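Local coordinates for protein HcgC (Methanococcus maripaludis S2, PDB 5O4J) that is a SAM-dependent C-methyltransferase that probably methylates a pyridinol precursor of the [Fe]-hydrogenase cofactor, at residues 210-215 with 219-224; 23-28 with 175-180; 113-118 with 134-139. All coordinates share one frame; numbering follows the deposited sequence.

Interaction 1 of 3, residues 210-215 with 219-224; sequences GTVFHE and KKFLTE. With SAH (S-adenosyl-L-homocysteine), chain E.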
loop_
_atom_site.group_PDB
_atom_site.type_symbol
_atom_site.label_atom_id
_atom_site.label_comp_id
_atom_site.label_asym_id
_atom_site.label_seq_id
_atom_site.Cartn_x
_atom_site.Cartn_y
_atom_site.Cartn_z
ATOM N N GLY A 210 24.085 7.193 10.396
ATOM C CA GLY A 210 25.502 6.956 10.177
ATOM C C GLY A 210 26.337 8.215 10.309
ATOM O O GLY A 210 27.458 8.180 10.824
ATOM N N THR A 211 25.812 9.346 9.833
ATOM C CA THR A 211 26.541 10.602 9.977
ATOM C C THR A 211 26.829 10.896 11.444
ATOM O O THR A 211 27.912 11.377 11.790
ATOM C CB THR A 211 25.735 11.738 9.353
ATOM O OG1 THR A 211 25.330 11.353 8.031
ATOM C CG2 THR A 211 26.552 13.008 9.302
ATOM N N VAL A 212 25.881 10.578 12.324
ATOM C CA VAL A 212 26.046 10.857 13.748
ATOM C C VAL A 212 26.955 9.830 14.409
ATOM O O VAL A 212 27.842 10.189 15.187
ATOM C CB VAL A 212 24.681 10.896 14.460
ATOM C CG1 VAL A 212 24.880 11.106 15.958
ATOM C CG2 VAL A 212 23.813 12.002 13.895
ATOM N N PHE A 213 26.711 8.541 14.164
ATOM C CA PHE A 213 27.306 7.496 14.993
ATOM C C PHE A 213 28.490 6.787 14.365
ATOM O O PHE A 213 29.271 6.180 15.099
ATOM C CB PHE A 213 26.247 6.465 15.372
ATOM C CG PHE A 213 25.236 7.019 16.292
ATOM C CD1 PHE A 213 25.498 7.082 17.644
ATOM C CD2 PHE A 213 24.056 7.569 15.802
ATOM C CE1 PHE A 213 24.594 7.648 18.505
ATOM C CE2 PHE A 213 23.136 8.135 16.664
ATOM C CZ PHE A 213 23.403 8.181 18.016
ATOM N N HIS A 214 28.635 6.832 13.045
ATOM C CA HIS A 214 29.777 6.230 12.373
ATOM C C HIS A 214 30.792 7.271 11.928
ATOM O O HIS A 214 31.964 7.173 12.286
ATOM C CB HIS A 214 29.280 5.401 11.188
ATOM C CG HIS A 214 28.368 4.286 11.589
ATOM N ND1 HIS A 214 27.525 3.653 10.702
ATOM C CD2 HIS A 214 28.159 3.701 12.794
ATOM C CE1 HIS A 214 26.843 2.718 11.341
ATOM N NE2 HIS A 214 27.206 2.730 12.612
ATOM N N GLU A 215 30.348 8.314 11.227
ATOM C CA GLU A 215 31.229 9.427 10.880
ATOM C C GLU A 215 31.482 10.355 12.059
ATOM O O GLU A 215 32.514 11.035 12.092
ATOM C CB GLU A 215 30.604 10.220 9.725
ATOM C CG GLU A 215 30.414 9.407 8.453
ATOM C CD GLU A 215 29.552 10.132 7.431
ATOM O OE1 GLU A 215 28.995 9.462 6.538
ATOM O OE2 GLU A 215 29.432 11.368 7.529
ATOM N N LYS A 219 27.611 18.180 13.218
ATOM C CA LYS A 219 27.377 19.367 12.402
ATOM C C LYS A 219 26.921 18.985 10.997
ATOM O O LYS A 219 25.973 19.573 10.456
ATOM C CB LYS A 219 28.650 20.205 12.364
ATOM C CG LYS A 219 28.548 21.491 11.573
ATOM C CD LYS A 219 29.879 22.221 11.636
ATOM C CE LYS A 219 29.900 23.454 10.757
ATOM N NZ LYS A 219 31.214 24.141 10.867
ATOM N N LYS A 220 27.579 17.988 10.399
ATOM C CA LYS A 220 27.165 17.471 9.098
ATOM C C LYS A 220 25.748 16.914 9.150
ATOM O O LYS A 220 24.938 17.151 8.240
ATOM C CB LYS A 220 28.161 16.395 8.651
ATOM C CG LYS A 220 27.968 15.847 7.240
ATOM C CD LYS A 220 29.081 14.845 6.918
ATOM C CE LYS A 220 28.861 14.121 5.599
ATOM N NZ LYS A 220 27.962 12.953 5.707
ATOM N N PHE A 221 25.431 16.174 10.217
ATOM C CA PHE A 221 24.089 15.627 10.401
ATOM C C PHE A 221 23.045 16.736 10.393
ATOM O O PHE A 221 22.017 16.634 9.719
ATOM C CB PHE A 221 24.035 14.844 11.708
ATOM C CG PHE A 221 22.639 14.508 12.173
ATOM C CD1 PHE A 221 21.895 13.531 11.533
ATOM C CD2 PHE A 221 22.100 15.138 13.276
ATOM C CE1 PHE A 221 20.621 13.204 11.974
ATOM C CE2 PHE A 221 20.821 14.815 13.730
ATOM C CZ PHE A 221 20.079 13.852 13.074
ATOM N N LEU A 222 23.280 17.794 11.168
ATOM C CA LEU A 222 22.319 18.889 11.216
ATOM C C LEU A 222 22.187 19.558 9.857
ATOM O O LEU A 222 21.088 19.973 9.473
ATOM C CB LEU A 222 22.725 19.891 12.290
ATOM C CG LEU A 222 22.782 19.288 13.698
ATOM C CD1 LEU A 222 23.339 20.297 14.688
ATOM C CD2 LEU A 222 21.411 18.792 14.145
ATOM N N THR A 223 23.296 19.666 9.113
ATOM C CA THR A 223 23.235 20.196 7.753
ATOM C C THR A 223 22.389 19.305 6.864
ATOM O O THR A 223 21.574 19.797 6.070
ATOM C CB THR A 223 24.641 20.322 7.166
ATOM O OG1 THR A 223 25.389 21.260 7.945
ATOM C CG2 THR A 223 24.590 20.775 5.701
ATOM N N GLU A 224 22.563 17.989 6.991
ATOM C CA GLU A 224 21.781 17.057 6.195
ATOM C C GLU A 224 20.292 17.211 6.466
ATOM O O GLU A 224 19.480 17.011 5.553
ATOM C CB GLU A 224 22.254 15.632 6.463
ATOM C CG GLU A 224 23.590 15.376 5.800
ATOM C CD GLU A 224 24.237 14.079 6.215
ATOM O OE1 GLU A 224 23.759 13.453 7.186
ATOM O OE2 GLU A 224 25.216 13.684 5.540
HETATM N N SAH E . 14.433 6.942 21.274
HETATM C CA SAH E . 15.323 8.007 20.720
HETATM C CB SAH E . 16.507 7.362 20.003
HETATM C CG SAH E . 17.556 6.860 20.993
HETATM S SD SAH E . 19.001 6.238 20.171
HETATM C C SAH E . 14.597 8.890 19.745
HETATM O O SAH E . 15.234 9.815 19.182
HETATM O OXT SAH E . 13.401 8.652 19.531
HETATM C "C5'" SAH E . 20.041 5.833 21.543
HETATM C "C4'" SAH E . 20.738 7.047 22.150
HETATM O "O4'" SAH E . 21.136 6.718 23.486
HETATM C "C3'" SAH E . 22.017 7.383 21.409
HETATM O "O3'" SAH E . 22.327 8.782 21.516
HETATM C "C2'" SAH E . 23.024 6.523 22.135
HETATM O "O2'" SAH E . 24.383 6.942 21.981
HETATM C "C1'" SAH E . 22.564 6.656 23.568
HETATM N N9 SAH E . 22.894 5.500 24.416
HETATM C C8 SAH E . 22.845 4.195 24.066
HETATM N N7 SAH E . 23.185 3.425 25.130
HETATM C C5 SAH E . 23.428 4.254 26.165
HETATM C C6 SAH E . 23.821 4.101 27.578
HETATM N N6 SAH E . 24.028 2.869 28.097
HETATM N N1 SAH E . 23.970 5.222 28.312
HETATM C C2 SAH E . 23.760 6.448 27.811
HETATM N N3 SAH E . 23.405 6.667 26.534
HETATM C C4 SAH E . 23.230 5.620 25.691
#
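Thr211 and Glu224 meet through a hydrogen bond between two helices, 208-213 and 218-225. Thr211 OG1 donates to Glu224 OE1 at 2.8 Å, on the syn side of that oxygen. The two side chains come from opposite directions. Ionic contacts continue from there. Lys220 NZ lies 2.8 Å from Glu215 OE2 and also 2.8 Å from Glu224 OE2. The first bond uses the syn lone pair of Glu215. The second arrives on the syn side of Glu224 OE2, but 31° out of the carboxylate plane. The chain of Lys220 is extended until its last torsion (chi4 -83°), which turns the ammonium group to bridge the two carboxylates. Glu224 OE2 has a further salt bridge to Lys206. These positive charges probably offset the repulsion between Glu215 and Glu224.

The apolar contacts lie beside this polar network. Val212 CG2 sits over one face of the Phe221 ring as a CH-pi contact, 3.5 Å from the ring centroid. The methyl is shifted toward the CG side of the ring; Val212 CG2 to Phe221 CG is only 3.3 Å, which is tight packing. With chi1 at -50°, Thr211 points CG2 at helix 218-225, where it meets Lys220 CG at 3.8 Å and Phe221 N, while OG1 is turned to Glu224.

The other side of helix 208-213 faces the cofactor product. Phe213 CE1 is 3.6 Å from SAH O2', and the ring presents its edge to the ribose hydroxyls. Its ring also meets Tyr51 edge-to-face. Phe221 packs on Leu52, itself an SAH-binding residue. The arrangement is two short consecutive helices packed side by side, with a salt-bridge network on the outside and the SAH ribose pocket of the methyltransferase on the inside.

Interaction 2 of 3, residues 23-28 with 175-180; sequences SDVVEK and SGTMTL. With PJL ((3~{E})-3-[(~{E})-3-oxidanylprop-2-enoyl]iminopropanoic acid), chain H; SAH (S-adenosyl-L-homocysteine), chain E.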
loop_
_atom_site.group_PDB
_atom_site.type_symbol
_atom_site.label_atom_id
_atom_site.label_comp_id
_atom_site.label_asym_id
_atom_site.label_seq_id
_atom_site.Cartn_x
_atom_site.Cartn_y
_atom_site.Cartn_z
ATOM N N SER A 23 11.638 18.252 14.291
ATOM C CA SER A 23 11.199 19.207 15.303
ATOM C C SER A 23 9.790 18.895 15.787
ATOM O O SER A 23 9.523 18.870 16.994
ATOM C CB SER A 23 11.268 20.627 14.731
ATOM O OG SER A 23 10.859 21.587 15.685
ATOM N N ASP A 24 8.864 18.666 14.852
ATOM C CA ASP A 24 7.480 18.404 15.244
ATOM C C ASP A 24 7.383 17.144 16.099
ATOM O O ASP A 24 6.690 17.135 17.122
ATOM C CB ASP A 24 6.589 18.288 14.008
ATOM C CG ASP A 24 6.462 19.602 13.249
ATOM O OD1 ASP A 24 6.775 20.663 13.834
ATOM O OD2 ASP A 24 6.051 19.576 12.069
ATOM N N VAL A 25 8.108 16.087 15.729
ATOM C CA VAL A 25 8.060 14.844 16.498
ATOM C C VAL A 25 8.669 15.040 17.881
ATOM O O VAL A 25 8.087 14.625 18.888
ATOM C CB VAL A 25 8.760 13.702 15.743
ATOM C CG1 VAL A 25 8.926 12.486 16.650
ATOM C CG2 VAL A 25 7.966 13.345 14.487
ATOM N N VAL A 26 9.853 15.654 17.958
ATOM C CA VAL A 26 10.490 15.793 19.262
ATOM C C VAL A 26 9.664 16.705 20.154
ATOM O O VAL A 26 9.595 16.495 21.369
ATOM C CB VAL A 26 11.953 16.280 19.138
ATOM C CG1 VAL A 26 12.761 15.356 18.216
ATOM C CG2 VAL A 26 12.034 17.706 18.655
ATOM N N GLU A 27 8.998 17.708 19.578
ATOM C CA GLU A 27 8.128 18.568 20.378
ATOM C C GLU A 27 6.957 17.782 20.957
ATOM O O GLU A 27 6.601 17.951 22.134
ATOM C CB GLU A 27 7.629 19.740 19.527
ATOM C CG GLU A 27 6.704 20.700 20.274
ATOM C CD GLU A 27 6.215 21.852 19.407
ATOM O OE1 GLU A 27 6.187 22.993 19.910
ATOM O OE2 GLU A 27 5.864 21.620 18.229
ATOM N N LYS A 28 6.359 16.893 20.161
ATOM C CA LYS A 28 5.277 16.066 20.695
ATOM C C LYS A 28 5.749 15.195 21.854
ATOM O O LYS A 28 5.042 15.055 22.861
ATOM C CB LYS A 28 4.670 15.199 19.594
ATOM C CG LYS A 28 3.731 15.966 18.689
ATOM C CD LYS A 28 3.361 15.186 17.452
ATOM C CE LYS A 28 2.271 15.948 16.684
ATOM N NZ LYS A 28 1.781 15.252 15.478
ATOM N N SER A 175 9.090 3.706 17.801
ATOM C CA SER A 175 8.731 5.054 18.213
ATOM C C SER A 175 9.883 6.027 18.071
ATOM O O SER A 175 9.760 7.179 18.512
ATOM C CB SER A 175 8.301 5.025 19.675
ATOM O OG SER A 175 9.373 4.502 20.436
ATOM N N GLY A 176 11.017 5.567 17.548
ATOM C CA GLY A 176 12.175 6.438 17.439
ATOM C C GLY A 176 11.886 7.613 16.524
ATOM O O GLY A 176 11.183 7.489 15.518
ATOM N N THR A 177 12.441 8.772 16.879
ATOM C CA THR A 177 12.237 9.968 16.063
ATOM C C THR A 177 12.637 9.722 14.612
ATOM O O THR A 177 11.886 10.054 13.693
ATOM C CB THR A 177 13.011 11.134 16.668
ATOM O OG1 THR A 177 12.590 11.305 18.032
ATOM C CG2 THR A 177 12.762 12.431 15.916
ATOM N N MET A 178 13.817 9.127 14.389
ATOM C CA MET A 178 14.276 8.848 13.031
ATOM C C MET A 178 13.300 7.942 12.283
ATOM O O MET A 178 12.949 8.217 11.132
ATOM C CB MET A 178 15.664 8.208 13.071
ATOM C CG MET A 178 16.255 7.877 11.691
ATOM S SD MET A 178 16.384 9.256 10.555
ATOM C CE MET A 178 17.345 10.419 11.522
ATOM N N THR A 179 12.897 6.825 12.903
ATOM C CA THR A 179 11.947 5.908 12.265
ATOM C C THR A 179 10.680 6.642 11.839
ATOM O O THR A 179 10.185 6.468 10.715
ATOM C CB THR A 179 11.575 4.763 13.219
ATOM O OG1 THR A 179 12.721 3.973 13.534
ATOM C CG2 THR A 179 10.499 3.854 12.618
ATOM N N LEU A 180 10.131 7.441 12.746
ATOM C CA LEU A 180 8.890 8.146 12.460
ATOM C C LEU A 180 9.070 9.139 11.320
ATOM O O LEU A 180 8.198 9.255 10.452
ATOM C CB LEU A 180 8.390 8.849 13.715
ATOM C CG LEU A 180 7.959 7.909 14.840
ATOM C CD1 LEU A 180 7.787 8.686 16.134
ATOM C CD2 LEU A 180 6.686 7.173 14.455
HETATM O O14 PJL H . 16.324 5.811 16.095
HETATM C C12 PJL H . 15.406 5.073 15.622
HETATM O O13 PJL H . 14.340 5.503 15.140
HETATM C C10 PJL H . 15.514 3.563 15.596
HETATM C C4 PJL H . 16.227 2.996 16.795
HETATM N N5 PJL H . 17.484 2.921 16.843
HETATM C C6 PJL H . 18.159 2.403 17.888
HETATM O O8 PJL H . 19.252 1.879 17.734
HETATM C C7 PJL H . 17.604 2.433 19.264
HETATM C C2 PJL H . 16.405 2.949 19.520
HETATM O O1 PJL H . 15.874 2.985 20.720
HETATM N N SAH E . 14.433 6.942 21.274
HETATM C CA SAH E . 15.323 8.007 20.720
HETATM C CB SAH E . 16.507 7.362 20.003
HETATM C CG SAH E . 17.556 6.860 20.993
HETATM S SD SAH E . 19.001 6.238 20.171
HETATM C C SAH E . 14.597 8.890 19.745
HETATM O O SAH E . 15.234 9.815 19.182
HETATM O OXT SAH E . 13.401 8.652 19.531
HETATM C "C5'" SAH E . 20.041 5.833 21.543
HETATM C "C4'" SAH E . 20.738 7.047 22.150
HETATM O "O4'" SAH E . 21.136 6.718 23.486
HETATM C "C3'" SAH E . 22.017 7.383 21.409
HETATM O "O3'" SAH E . 22.327 8.782 21.516
HETATM C "C2'" SAH E . 23.024 6.523 22.135
HETATM O "O2'" SAH E . 24.383 6.942 21.981
HETATM C "C1'" SAH E . 22.564 6.656 23.568
HETATM N N9 SAH E . 22.894 5.500 24.416
HETATM C C8 SAH E . 22.845 4.195 24.066
HETATM N N7 SAH E . 23.185 3.425 25.130
HETATM C C5 SAH E . 23.428 4.254 26.165
HETATM C C6 SAH E . 23.821 4.101 27.578
HETATM N N6 SAH E . 24.028 2.869 28.097
HETATM N N1 SAH E . 23.970 5.222 28.312
HETATM C C2 SAH E . 23.760 6.448 27.811
HETATM N N3 SAH E . 23.405 6.667 26.534
HETATM C C4 SAH E . 23.230 5.620 25.691
#
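Thr177 CG2 touches two adjacent valines of helix 18-37. Thr177 CG2 is 3.7 Å from Val26 CG1 and 3.9 Å from Val25 CG1. Val26 lies roughly perpendicular to Thr177, while Val25 runs antiparallel alongside it. Val25 CG1 also touches Leu180 CD1 at 4.0 Å, one helical turn beyond Thr177. No hydrogen bond joins the two segments; the contact is buried and apolar.

With chi1 at -56°, Thr177 turns CG2 to the valines and OG1 to the polar side, where Ser53 and Lys29 are its hydrogen-bond partners. The backbone N of Thr177 donates to SAH OXT at 2.8 Å, with an N-H...acceptor angle of 157°. This is the first turn of helix 177-193, with Gly176 at the N-cap. The N terminus of a helix thus faces the carboxylate of SAH, and its dipole probably favours that charge. The domain is Rossmann-like, with parallel strands in the order 87-90, 65-72, 42-48, 108-111, 130-134.

The same helix start holds the second ligand, PJL. The carboxylate oxygen PJL O13 is gripped twice by Thr179, from the backbone N at 3.0 Å and from OG1 at 2.7 Å. Gly176 CA passes 3.3 Å from PJL O13. Further out, Thr174 bonds to both Thr179 OG1 and Gly176 N. Ser175 OG bonds to the carbonyl of Asp135, and Ser175 O receives Lys29 NZ. Tyr200 of the second subunit packs against Met178 and Thr179.

Interaction 3 of 3, residues 113-118 with 134-139; sequences TGIGGV and EDPKGN. With SAH (S-adenosyl-L-homocysteine), chain E; PJL ((3~{E})-3-[(~{E})-3-oxidanylprop-2-enoyl]iminopropanoic acid), chain H; SO4 (sulfate ion), chain F.
This is a small buried contact between two loops that follow neighbouring parallel strands, 108-111 and 130-134. Pro136 packs against Gly114 and Ile115. Pro136 CG is 3.9 Å from Gly114 CA and 3.8 Å from Ile115 CG1. Ile115 CG1 meets the CB-CG edge of the proline ring, the side chains set at a slant. A water adds a polar link. The water oxygen accepts from Gly114 N at 2.9 Å and donates to Glu134 O at 2.8 Å.

Gly114 has a positive phi and starts a type II beta turn that ends at Gly117. The turn brings Ile115 N to PJL O1 at 2.8 Å. That oxygen also donates to Thr113 O, so two backbone atoms of the same loop bond to it. Thr113 OG1 takes the place between the backbone N and the carbonyl carbon and accepts from Val118 N at 2.9 Å, which ties the two ends of the loop. SAH lies along the same loop. Val118 CG1 is 3.5 Å from SAH N1, in the adenine. Glu134 OE1 receives a weak hydrogen bond from the SAH amino N, while its OE2 pairs with Lys29.

In the second loop Asp135 OD1 forms an Asx turn with Lys137 N. Lys137 NZ reaches Asp135 OD1 at 2.8 Å, from the opposite face of the carboxylate plane. NZ has another salt bridge, to Asp148.

Outside the pair, Phe48 of strand 42-48 packs on Thr113 and Val118. Ile147 of helix 142-147 touches Ile115. Strand 159-167 runs beside the second loop and packs on Glu134 and Asp135.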
loop_
_atom_site.group_PDB
_atom_site.type_symbol
_atom_site.label_atom_id
_atom_site.label_comp_id
_atom_site.label_asym_id
_atom_site.label_seq_id
_atom_site.Cartn_x
_atom_site.Cartn_y
_atom_site.Cartn_z
ATOM N N THR A 113 16.998 5.936 25.774
ATOM C CA THR A 113 17.980 5.220 24.964
ATOM C C THR A 113 17.349 4.113 24.131
ATOM O O THR A 113 17.896 3.750 23.087
ATOM C CB THR A 113 19.102 4.645 25.835
ATOM O OG1 THR A 113 18.580 3.709 26.787
ATOM C CG2 THR A 113 19.834 5.758 26.558
ATOM N N GLY A 114 16.227 3.558 24.572
ATOM C CA GLY A 114 15.542 2.561 23.768
ATOM C C GLY A 114 16.380 1.316 23.556
ATOM O O GLY A 114 17.075 0.842 24.457
ATOM N N ILE A 115 16.307 0.766 22.341
ATOM C CA ILE A 115 16.861 -0.561 22.076
ATOM C C ILE A 115 18.360 -0.589 22.346
ATOM O O ILE A 115 19.115 0.268 21.865
ATOM C CB ILE A 115 16.551 -0.975 20.630
ATOM C CG1 ILE A 115 15.046 -1.129 20.433
ATOM C CG2 ILE A 115 17.258 -2.257 20.270
ATOM C CD1 ILE A 115 14.628 -1.094 18.987
ATOM N N GLY A 116 18.795 -1.599 23.095
ATOM C CA GLY A 116 20.194 -1.785 23.427
ATOM C C GLY A 116 20.790 -0.694 24.280
ATOM O O GLY A 116 22.015 -0.584 24.360
ATOM N N GLY A 117 19.956 0.082 24.971
ATOM C CA GLY A 117 20.415 1.231 25.729
ATOM C C GLY A 117 20.785 0.948 27.176
ATOM O O GLY A 117 21.443 -0.055 27.473
ATOM N N VAL A 118 20.397 1.850 28.082
ATOM C CA VAL A 118 20.833 1.750 29.469
ATOM C C VAL A 118 20.336 0.455 30.097
ATOM O O VAL A 118 19.262 -0.065 29.763
ATOM C CB VAL A 118 20.357 2.946 30.312
ATOM C CG1 VAL A 118 20.906 4.242 29.767
ATOM C CG2 VAL A 118 18.843 2.971 30.395
ATOM N N GLU A 134 11.378 5.674 27.811
ATOM C CA GLU A 134 10.781 5.677 26.492
ATOM C C GLU A 134 10.699 4.250 25.973
ATOM O O GLU A 134 11.696 3.524 25.973
ATOM C CB GLU A 134 11.567 6.554 25.516
ATOM C CG GLU A 134 10.882 6.629 24.156
ATOM C CD GLU A 134 11.489 7.649 23.226
ATOM O OE1 GLU A 134 12.625 8.094 23.483
ATOM O OE2 GLU A 134 10.812 7.997 22.239
ATOM N N ASP A 135 9.494 3.839 25.578
ATOM C CA ASP A 135 9.275 2.533 24.960
ATOM C C ASP A 135 9.619 2.637 23.475
ATOM O O ASP A 135 8.928 3.349 22.729
ATOM C CB ASP A 135 7.823 2.104 25.175
ATOM C CG ASP A 135 7.484 0.773 24.525
ATOM O OD1 ASP A 135 8.377 0.106 23.962
ATOM O OD2 ASP A 135 6.289 0.394 24.590
ATOM N N PRO A 136 10.681 1.961 23.011
ATOM C CA PRO A 136 11.048 2.054 21.588
ATOM C C PRO A 136 10.139 1.254 20.673
ATOM O O PRO A 136 10.172 1.463 19.454
ATOM C CB PRO A 136 12.474 1.492 21.560
ATOM C CG PRO A 136 12.470 0.479 22.639
ATOM C CD PRO A 136 11.591 1.057 23.739
ATOM N N LYS A 137 9.349 0.332 21.212
ATOM C CA LYS A 137 8.467 -0.466 20.377
ATOM C C LYS A 137 7.416 0.417 19.730
ATOM O O LYS A 137 6.793 1.246 20.398
ATOM C CB LYS A 137 7.786 -1.544 21.203
ATOM C CG LYS A 137 8.746 -2.549 21.812
ATOM C CD LYS A 137 7.991 -3.714 22.458
ATOM C CE LYS A 137 7.012 -3.255 23.537
ATOM N NZ LYS A 137 7.678 -2.524 24.646
ATOM N N GLY A 138 7.217 0.222 18.436
ATOM C CA GLY A 138 6.118 0.824 17.716
ATOM C C GLY A 138 4.995 -0.184 17.588
ATOM O O GLY A 138 4.568 -0.768 18.592
ATOM N N ASN A 139 4.540 -0.432 16.366
ATOM C CA ASN A 139 3.548 -1.465 16.113
ATOM C C ASN A 139 4.251 -2.826 16.064
ATOM O O ASN A 139 5.452 -2.931 16.323
ATOM C CB ASN A 139 2.770 -1.114 14.847
ATOM C CG ASN A 139 2.191 0.306 14.898
ATOM O OD1 ASN A 139 2.409 1.110 13.993
ATOM N ND2 ASN A 139 1.460 0.620 15.981
HETATM N N SAH E . 14.433 6.942 21.274
HETATM C CA SAH E . 15.323 8.007 20.720
HETATM C CB SAH E . 16.507 7.362 20.003
HETATM C CG SAH E . 17.556 6.860 20.993
HETATM S SD SAH E . 19.001 6.238 20.171
HETATM C C SAH E . 14.597 8.890 19.745
HETATM O O SAH E . 15.234 9.815 19.182
HETATM O OXT SAH E . 13.401 8.652 19.531
HETATM C "C5'" SAH E . 20.041 5.833 21.543
HETATM C "C4'" SAH E . 20.738 7.047 22.150
HETATM O "O4'" SAH E . 21.136 6.718 23.486
HETATM C "C3'" SAH E . 22.017 7.383 21.409
HETATM O "O3'" SAH E . 22.327 8.782 21.516
HETATM C "C2'" SAH E . 23.024 6.523 22.135
HETATM O "O2'" SAH E . 24.383 6.942 21.981
HETATM C "C1'" SAH E . 22.564 6.656 23.568
HETATM N N9 SAH E . 22.894 5.500 24.416
HETATM C C8 SAH E . 22.845 4.195 24.066
HETATM N N7 SAH E . 23.185 3.425 25.130
HETATM C C5 SAH E . 23.428 4.254 26.165
HETATM C C6 SAH E . 23.821 4.101 27.578
HETATM N N6 SAH E . 24.028 2.869 28.097
HETATM N N1 SAH E . 23.970 5.222 28.312
HETATM C C2 SAH E . 23.760 6.448 27.811
HETATM N N3 SAH E . 23.405 6.667 26.534
HETATM C C4 SAH E . 23.230 5.620 25.691
HETATM O O14 PJL H . 16.324 5.811 16.095
HETATM C C12 PJL H . 15.406 5.073 15.622
HETATM O O13 PJL H . 14.340 5.503 15.140
HETATM C C10 PJL H . 15.514 3.563 15.596
HETATM C C4 PJL H . 16.227 2.996 16.795
HETATM N N5 PJL H . 17.484 2.921 16.843
HETATM C C6 PJL H . 18.159 2.403 17.888
HETATM O O8 PJL H . 19.252 1.879 17.734
HETATM C C7 PJL H . 17.604 2.433 19.264
HETATM C C2 PJL H . 16.405 2.949 19.520
HETATM O O1 PJL H . 15.874 2.985 20.720
HETATM S S SO4 F . 0.650 -1.505 19.303
HETATM O O1 SO4 F . 1.293 -0.373 20.003
HETATM O O2 SO4 F . 1.417 -2.748 19.561
HETATM O O3 SO4 F . 0.645 -1.218 17.854
HETATM O O4 SO4 F . -0.739 -1.663 19.787
HETATM O O HOH W 1 14.355 3.366 26.742
#

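From the N terminus, helix 18-37 supplies the first half of interaction 2. Its partner, the start of helix 177-193, comes some 150 residues later, so this contact closes a long loop. Interaction 3 is nested inside that loop. It closes a short loop holding helix 120-123 and strand 130-134, and joins two loops at the ends of adjacent strands of the mixed sheet. The two touch: Ser175 N and Pro136 O are 3.0 Å apart, probably a hydrogen bond. Interaction 1 follows in series and closes a short local loop between consecutive helices. Its centre is about 17 Å from that of interaction 2. All three touch SAH; interactions 2 and 3 also meet PJL.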